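Local coordinates for esterase family protein (Staphylococcus aureus, PDB 7L0A) that hydrolyses S-formylglutathione to formate and glutathione, as a serine esterase of the esterase D family, at the interface of chains A and B. Numbering follows the deposited sequence. Chains: chain A/B, Esterase family protein.

Contact 1 and contact 2 are patches of one two-fold interface, with C-alpha centres about 14 Å apart. Helix 99-113 of chain A serves both: A:Glu105 and A:Tyr109 belong to contact 1, and its last residue, A:Ile113, to contact 2. B:Phe37 takes part in contact 1 and A:Phe37 in contact 2. Both contacts recur with the chains exchanged; in contact 2 A:Ile113 and A:Phe114 meet their own counterparts, so it lies close to the two-fold axis. The centres lie about 25 and 29 Å from the catalytic serine A:Ser129. The interface may hold a dimer together; the structure alone does not show whether it affects catalysis.

Contact 1: the interface of chains A and B. Residues chain A 16-17, 19, 105, 109; chain B 33, 37-38.
B:Phe38 inserts its ring between A:Pro19 and A:Tyr109. Its CG sits anti to the carbonyl carbon (chi1 -67°), which turns the ring from CB toward chain A. CG and CD2 face the proline CG. On one side, CD1 packs against the aliphatic CG of A:Glu105 at 3.8 Å. Further out, CE1 touches A:Pro19 CD at 3.6 Å and, on the opposite face, A:Tyr109 CD1 at 3.7 Å. CE2 meets A:Pro19 CG on the proline face, 3.9 Å away. The tip, CZ, meets this same proline and tyrosine pair, and A:Tyr16 CD2 lies in the ring plane at the edge. The proline CG stands over the ring centre, 3.8 Å from the centroid, in a CH-pi contact. A:Tyr109 lies on the other face, offset toward the rim. Its own ring edge meets the backbone O of B:Phe37 in plane.

The polar part is B:Glu33. Its chain is extended beyond CG, and the carboxylate reaches the backbone of A:His17. The backbone N of A:His17 donates to the syn lone pair of OE2 at 2.7 Å, with 161° at the hydrogen. The other oxygen, OE1, is 2.7 Å from A:His17 O. A carboxylate would repel this carbonyl, so the pair suggests, but does not show, that B:Glu33 is protonated on OE1 and donates a hydrogen bond. On chain A, A:Tyr16 OH donates to the anti lone pair of A:Glu105 OE1, 2.8 Å away. This bond probably steadies the wall beside B:Phe38.

Chain A supplies the end of strand 9-18, the loop after it and helix 99-113. Chain B supplies a loop and 3-10 helix 35-38.

Contact 2: the interface of chains A and B. Residues chain A 31, 37, 113-115; chain B 113-115.
The rings of A:Phe114 and B:Phe114 meet at their rims, side by side and pointing the same way. Their planes are tilted by about 47°, so they do not stack face to face. Their CE1 atoms approach to 3.5 Å. A:Phe114 CD1 lies near B:Ile113 O, and B:Phe114 CD1 near A:Ile113 O. The ring of A:Phe37 is met differently. B:Ile113 CG2 lies over its face near the CG and CD2 rim, 3.7 Å from CG.

B:Ile113 has CG1 between its backbone N and carbonyl carbon (chi1 63°). CG2 is then anti to the carbonyl carbon and points at A:Phe37, while CD1 goes toward A:Leu31. Each proline packs against the isoleucine of the other chain. A:Pro115 CD packs on B:Ile113 CB at 3.9 Å, and B:Pro115 CD packs on A:Ile113 CB at 4.0 Å. A:Pro115 CD also lies beside B:Ile113 O, and B:Pro115 CD beside A:Ile113 O.

A:Ile113 and B:Ile113 each end helix 99-113, so two helix C-termini come together here. Their backbone O atoms are modelled 2.7 Å apart. Both can only accept, so this is a clash and its short distance is doubtful. Packing of the apolar groups probably supports the contact. A:Leu31 CD2 comes loosely alongside B:Ile113 CD1, 4.2 Å away, the two side chains sliding past each other in opposite directions.

Contact 1: the interface of chains A and B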
loop_
_atom_site.group_PDB
_atom_site.type_symbol
_atom_site.label_atom_id
_atom_site.label_comp_id
_atom_site.label_asym_id
_atom_site.label_seq_id
_atom_site.Cartn_x
_atom_site.Cartn_y
_atom_site.Cartn_z
ATOM N N TYR A 16 -3.859 -7.303 -6.932
ATOM C CA TYR A 16 -5.025 -7.881 -6.272
ATOM C C TYR A 16 -5.797 -8.738 -7.264
ATOM O O TYR A 16 -5.716 -8.554 -8.481
ATOM C CB TYR A 16 -5.944 -6.801 -5.680
ATOM C CG TYR A 16 -6.898 -6.181 -6.687
ATOM C CD1 TYR A 16 -6.444 -5.257 -7.636
ATOM C CD2 TYR A 16 -8.260 -6.509 -6.692
ATOM C CE1 TYR A 16 -7.321 -4.681 -8.556
ATOM C CE2 TYR A 16 -9.139 -5.928 -7.606
ATOM C CZ TYR A 16 -8.662 -5.032 -8.543
ATOM O OH TYR A 16 -9.521 -4.471 -9.456
ATOM N N HIS A 17 -6.560 -9.692 -6.733
ATOM C CA HIS A 17 -7.426 -10.503 -7.576
ATOM C C HIS A 17 -8.758 -9.783 -7.767
ATOM O O HIS A 17 -9.451 -9.470 -6.787
ATOM C CB HIS A 17 -7.652 -11.884 -6.973
ATOM C CG HIS A 17 -8.500 -12.767 -7.830
ATOM N ND1 HIS A 17 -9.859 -12.905 -7.646
ATOM C CD2 HIS A 17 -8.181 -13.537 -8.896
ATOM C CE1 HIS A 17 -10.341 -13.740 -8.552
ATOM N NE2 HIS A 17 -9.345 -14.136 -9.324
ATOM N N PRO A 19 -12.487 -9.587 -8.563
ATOM C CA PRO A 19 -13.713 -10.383 -8.724
ATOM C C PRO A 19 -14.369 -10.159 -10.068
ATOM O O PRO A 19 -14.977 -11.090 -10.610
ATOM C CB PRO A 19 -14.603 -9.914 -7.567
ATOM C CG PRO A 19 -13.676 -9.267 -6.581
ATOM C CD PRO A 19 -12.515 -8.719 -7.362
ATOM N N GLU A 105 -15.064 -1.162 -10.190
ATOM C CA GLU A 105 -14.542 -2.015 -9.139
ATOM C C GLU A 105 -13.274 -1.419 -8.537
ATOM O O GLU A 105 -13.106 -1.405 -7.314
ATOM C CB GLU A 105 -14.254 -3.418 -9.678
ATOM C CG GLU A 105 -13.650 -4.320 -8.620
ATOM C CD GLU A 105 -13.192 -5.622 -9.198
ATOM O OE1 GLU A 105 -12.015 -5.721 -9.586
ATOM O OE2 GLU A 105 -14.043 -6.547 -9.270
ATOM N N TYR A 109 -12.971 -0.370 -4.685
ATOM C CA TYR A 109 -11.959 -1.013 -3.859
ATOM C C TYR A 109 -11.023 0.001 -3.220
ATOM O O TYR A 109 -10.776 -0.055 -2.006
ATOM C CB TYR A 109 -11.186 -1.997 -4.721
ATOM C CG TYR A 109 -10.099 -2.780 -4.042
ATOM C CD1 TYR A 109 -10.362 -3.578 -2.935
ATOM C CD2 TYR A 109 -8.800 -2.733 -4.522
ATOM C CE1 TYR A 109 -9.361 -4.312 -2.330
ATOM C CE2 TYR A 109 -7.794 -3.479 -3.937
ATOM C CZ TYR A 109 -8.081 -4.252 -2.835
ATOM O OH TYR A 109 -7.067 -4.988 -2.247
ATOM N N GLU B 33 -8.190 -10.297 0.876
ATOM C CA GLU B 33 -9.335 -9.692 0.204
ATOM C C GLU B 33 -10.576 -10.103 0.975
ATOM O O GLU B 33 -10.701 -11.245 1.430
ATOM C CB GLU B 33 -9.344 -10.102 -1.268
ATOM C CG GLU B 33 -8.110 -9.460 -1.998
ATOM C CD GLU B 33 -8.097 -9.617 -3.506
ATOM O OE1 GLU B 33 -9.171 -9.511 -4.142
ATOM O OE2 GLU B 33 -6.991 -9.839 -4.053
ATOM N N PHE B 37 -14.612 -5.031 1.056
ATOM C CA PHE B 37 -13.722 -4.088 0.390
ATOM C C PHE B 37 -14.159 -3.772 -1.039
ATOM O O PHE B 37 -13.641 -2.817 -1.645
ATOM C CB PHE B 37 -12.275 -4.623 0.370
ATOM C CG PHE B 37 -11.674 -4.940 1.728
ATOM C CD1 PHE B 37 -12.284 -4.557 2.898
ATOM C CD2 PHE B 37 -10.483 -5.634 1.808
ATOM C CE1 PHE B 37 -11.705 -4.849 4.143
ATOM C CE2 PHE B 37 -9.889 -5.932 3.013
ATOM C CZ PHE B 37 -10.498 -5.549 4.189
ATOM N N PHE B 38 -15.111 -4.522 -1.583
ATOM C CA PHE B 38 -15.601 -4.325 -2.940
ATOM C C PHE B 38 -17.032 -3.812 -2.971
ATOM O O PHE B 38 -17.611 -3.649 -4.052
ATOM C CB PHE B 38 -15.508 -5.633 -3.724
ATOM C CG PHE B 38 -14.110 -6.082 -3.969
ATOM C CD1 PHE B 38 -13.363 -5.515 -4.982
ATOM C CD2 PHE B 38 -13.533 -7.055 -3.183
ATOM C CE1 PHE B 38 -12.075 -5.918 -5.218
ATOM C CE2 PHE B 38 -12.228 -7.460 -3.407
ATOM C CZ PHE B 38 -11.500 -6.889 -4.428
#

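Contact 2: the interface of chains A and B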
loop_
_atom_site.group_PDB
_atom_site.type_symbol
_atom_site.label_atom_id
_atom_site.label_comp_id
_atom_site.label_asym_id
_atom_site.label_seq_id
_atom_site.Cartn_x
_atom_site.Cartn_y
_atom_site.Cartn_z
ATOM N N LEU A 31 -0.270 8.252 -2.815
ATOM C CA LEU A 31 -1.134 8.639 -1.705
ATOM C C LEU A 31 -0.418 9.693 -0.859
ATOM O O LEU A 31 0.594 9.365 -0.204
ATOM C CB LEU A 31 -1.463 7.448 -0.827
ATOM C CG LEU A 31 -2.502 7.656 0.262
ATOM C CD1 LEU A 31 -3.884 7.799 -0.384
ATOM C CD2 LEU A 31 -2.460 6.485 1.219
ATOM N N PHE A 37 -2.775 10.764 8.911
ATOM C CA PHE A 37 -2.505 9.348 8.713
ATOM C C PHE A 37 -1.446 8.824 9.675
ATOM O O PHE A 37 -1.259 7.605 9.783
ATOM C CB PHE A 37 -2.061 9.057 7.264
ATOM C CG PHE A 37 -3.025 9.511 6.186
ATOM C CD1 PHE A 37 -4.352 9.871 6.451
ATOM C CD2 PHE A 37 -2.595 9.529 4.863
ATOM C CE1 PHE A 37 -5.193 10.284 5.418
ATOM C CE2 PHE A 37 -3.447 9.914 3.828
ATOM C CZ PHE A 37 -4.751 10.283 4.110
ATOM N N ILE A 113 -10.475 0.737 0.833
ATOM C CA ILE A 113 -9.308 0.346 1.610
ATOM C C ILE A 113 -8.346 1.494 1.890
ATOM O O ILE A 113 -7.430 1.331 2.709
ATOM C CB ILE A 113 -8.506 -0.802 0.969
ATOM C CG1 ILE A 113 -7.839 -0.402 -0.337
ATOM C CG2 ILE A 113 -9.414 -2.030 0.795
ATOM C CD1 ILE A 113 -6.802 -1.422 -0.803
ATOM N N PHE A 114 -8.498 2.631 1.230
ATOM C CA PHE A 114 -7.642 3.791 1.407
ATOM C C PHE A 114 -8.455 5.004 1.867
ATOM O O PHE A 114 -9.669 5.078 1.642
ATOM C CB PHE A 114 -6.920 4.181 0.117
ATOM C CG PHE A 114 -5.828 3.257 -0.286
ATOM C CD1 PHE A 114 -4.713 3.103 0.496
ATOM C CD2 PHE A 114 -5.901 2.573 -1.488
ATOM C CE1 PHE A 114 -3.680 2.275 0.101
ATOM C CE2 PHE A 114 -4.869 1.732 -1.894
ATOM C CZ PHE A 114 -3.758 1.588 -1.083
ATOM N N PRO A 115 -7.790 6.015 2.503
ATOM C CA PRO A 115 -8.465 7.251 2.967
ATOM C C PRO A 115 -8.747 8.262 1.857
ATOM O O PRO A 115 -8.164 9.354 1.774
ATOM C CB PRO A 115 -7.475 7.789 4.014
ATOM C CG PRO A 115 -6.120 7.327 3.456
ATOM C CD PRO A 115 -6.372 5.947 2.934
ATOM N N ILE B 113 -4.392 4.033 7.408
ATOM C CA ILE B 113 -4.672 4.051 5.970
ATOM C C ILE B 113 -5.204 2.740 5.402
ATOM O O ILE B 113 -5.671 2.726 4.248
ATOM C CB ILE B 113 -3.470 4.452 5.091
ATOM C CG1 ILE B 113 -2.291 3.481 5.177
ATOM C CG2 ILE B 113 -2.994 5.847 5.416
ATOM C CD1 ILE B 113 -1.266 3.665 4.028
ATOM N N PHE B 114 -5.145 1.643 6.154
ATOM C CA PHE B 114 -5.655 0.355 5.708
ATOM C C PHE B 114 -6.756 -0.175 6.632
ATOM O O PHE B 114 -6.881 0.245 7.798
ATOM C CB PHE B 114 -4.560 -0.728 5.614
ATOM C CG PHE B 114 -3.554 -0.515 4.524
ATOM C CD1 PHE B 114 -3.932 -0.588 3.188
ATOM C CD2 PHE B 114 -2.228 -0.299 4.824
ATOM C CE1 PHE B 114 -2.990 -0.404 2.187
ATOM C CE2 PHE B 114 -1.297 -0.120 3.829
ATOM C CZ PHE B 114 -1.684 -0.174 2.507
ATOM N N PRO B 115 -7.579 -1.121 6.142
ATOM C CA PRO B 115 -8.698 -1.655 6.965
ATOM C C PRO B 115 -8.256 -2.735 7.948
ATOM O O PRO B 115 -8.584 -3.928 7.828
ATOM C CB PRO B 115 -9.659 -2.190 5.893
ATOM C CG PRO B 115 -8.748 -2.634 4.788
ATOM C CD PRO B 115 -7.633 -1.597 4.751
#